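Local coordinates for protein extracellular ligand-binding receptor (Sphaerobacter thermophilus, PDB 4ZPJ) that probably serves as the substrate-binding protein of an ABC transporter, a zinc-binding member of the leucine-binding protein family, at residues A[62-67]-A[100-105]. Residues are numbered along the deposited sequence; the frame is centred on the assembly and turned at random.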
loop_
_atom_site.group_PDB
_atom_site.type_symbol
_atom_site.label_atom_id
_atom_site.label_comp_id
_atom_site.label_asym_id
_atom_site.label_seq_id
_atom_site.Cartn_x
_atom_site.Cartn_y
_atom_site.Cartn_z
ATOM N N THR A 62 11.500 7.615 -3.049
ATOM C CA THR A 62 12.177 7.200 -4.267
ATOM C C THR A 62 11.465 7.867 -5.383
ATOM O O THR A 62 10.299 7.523 -5.661
ATOM C CB THR A 62 12.160 5.681 -4.501
ATOM O OG1 THR A 62 12.980 5.063 -3.533
ATOM C CG2 THR A 62 12.701 5.352 -5.854
ATOM N N LEU A 63 12.140 8.844 -6.019
ATOM C CA LEU A 63 11.463 9.678 -6.986
ATOM C C LEU A 63 12.062 9.663 -8.382
ATOM O O LEU A 63 11.549 10.362 -9.243
ATOM C CB LEU A 63 11.398 11.122 -6.502
ATOM C CG LEU A 63 10.585 11.395 -5.221
ATOM C CD1 LEU A 63 10.966 12.783 -4.672
ATOM C CD2 LEU A 63 9.115 11.285 -5.538
ATOM N N SER A 64 13.134 8.901 -8.576
ATOM C CA SER A 64 13.721 8.590 -9.878
ATOM C C SER A 64 14.091 7.096 -9.917
ATOM O O SER A 64 13.930 6.397 -8.942
ATOM C CB SER A 64 14.986 9.416 -10.095
ATOM O OG SER A 64 15.874 9.211 -9.013
ATOM N N GLY A 65 14.621 6.618 -11.044
ATOM C CA GLY A 65 14.731 5.169 -11.307
ATOM C C GLY A 65 13.338 4.544 -11.531
ATOM O O GLY A 65 12.305 5.206 -11.427
ATOM N N PRO A 66 13.296 3.244 -11.840
ATOM C CA PRO A 66 12.012 2.591 -12.115
ATOM C C PRO A 66 11.007 2.613 -10.925
ATOM O O PRO A 66 9.785 2.546 -11.122
ATOM C CB PRO A 66 12.423 1.164 -12.508
ATOM C CG PRO A 66 13.770 0.949 -11.898
ATOM C CD PRO A 66 14.425 2.294 -11.793
ATOM N N GLN A 67 11.463 2.788 -9.697
ATOM C CA GLN A 67 10.467 2.895 -8.625
ATOM C C GLN A 67 9.908 4.302 -8.407
ATOM O O GLN A 67 9.006 4.469 -7.616
ATOM C CB GLN A 67 11.016 2.332 -7.353
ATOM C CG GLN A 67 11.354 0.867 -7.493
ATOM C CD GLN A 67 10.114 0.017 -7.541
ATOM O OE1 GLN A 67 8.993 0.497 -7.361
ATOM N NE2 GLN A 67 10.308 -1.251 -7.779
ATOM N N ASP A 100 15.159 12.840 -2.627
ATOM C CA ASP A 100 15.080 11.616 -3.456
ATOM C C ASP A 100 16.143 10.598 -3.002
ATOM O O ASP A 100 17.364 10.916 -2.977
ATOM C CB ASP A 100 15.350 11.994 -4.922
ATOM C CG ASP A 100 15.335 10.800 -5.879
ATOM O OD1 ASP A 100 14.948 9.660 -5.488
ATOM O OD2 ASP A 100 15.719 11.049 -7.065
ATOM N N SER A 101 15.693 9.396 -2.651
ATOM C CA SER A 101 16.586 8.296 -2.246
ATOM C C SER A 101 17.058 7.474 -3.447
ATOM O O SER A 101 17.945 6.642 -3.301
ATOM C CB SER A 101 15.906 7.375 -1.239
ATOM O OG SER A 101 14.607 6.955 -1.676
ATOM N N ALA A 102 16.427 7.706 -4.607
ATOM C CA ALA A 102 16.752 7.029 -5.867
ATOM C C ALA A 102 16.656 5.522 -5.728
ATOM O O ALA A 102 17.391 4.788 -6.405
ATOM C CB ALA A 102 18.162 7.431 -6.359
ATOM N N GLY A 103 15.790 5.058 -4.827
ATOM C CA GLY A 103 15.667 3.634 -4.576
ATOM C C GLY A 103 16.905 2.932 -4.064
ATOM O O GLY A 103 17.008 1.737 -4.231
ATOM N N GLN A 104 17.823 3.647 -3.408
ATOM C CA GLN A 104 19.104 3.038 -2.980
ATOM C C GLN A 104 19.357 3.187 -1.487
ATOM O O GLN A 104 19.493 4.309 -0.997
ATOM C CB GLN A 104 20.298 3.699 -3.701
ATOM C CG GLN A 104 20.262 3.620 -5.217
ATOM C CD GLN A 104 20.533 2.222 -5.744
ATOM O OE1 GLN A 104 21.158 1.390 -5.069
ATOM N NE2 GLN A 104 20.065 1.953 -6.963
ATOM N N PRO A 105 19.496 2.061 -0.768
ATOM C CA PRO A 105 19.772 2.100 0.676
ATOM C C PRO A 105 20.844 3.094 1.128
ATOM O O PRO A 105 20.589 3.865 2.050
ATOM C CB PRO A 105 20.201 0.665 0.965
ATOM C CG PRO A 105 19.313 -0.133 0.047
ATOM C CD PRO A 105 19.275 0.674 -1.238
#
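Two loops meet at the C-terminal ends of adjacent parallel strands of the six-stranded sheet: 62-67 leads from strand 55-61 into helix 68-84; 100-105 leads from strand 92-100 into helix 105-117. Their CA atoms come closest at Thr62 and Ala102, 4.8 Å apart. Residues 101-104 form a type I' turn, closed by Gln104 N on Ser101 O, with Ala102 and Gly103 at positive phi; Gln104 sits at the following helix's N-cap position.

Asp100 carries the contact. With CG anti to the backbone N (chi1 178°), its carboxylate reaches across to the other loop. OD1 takes two backbone N-H groups, one from each face of the carboxylate plane: Leu63 N at 3.0 Å in a nearly straight bond (169°), and Ala102 N at 2.6 Å, which makes an Asx turn. OD2 uses its syn lone pair to accept from Ser64 OG, 2.7 Å away. At the type I' turn, Gly103 N makes a weak, bent bond (121°) to Thr62 OG1, while Thr62 CG2 packs 3.7 Å from Gly103 CA. Glu132, from helix 130-142, hydrogen-bonds to Ser101 OG and more weakly to Thr62 OG1.

An alanine at Asp100 would remove all three carboxylate bonds and the Asx turn, and would probably loosen the link between the loops. One side chain thus shapes its own loop while tying down the next, and three N-H and O-H donors are likely to keep the carboxylate ionised.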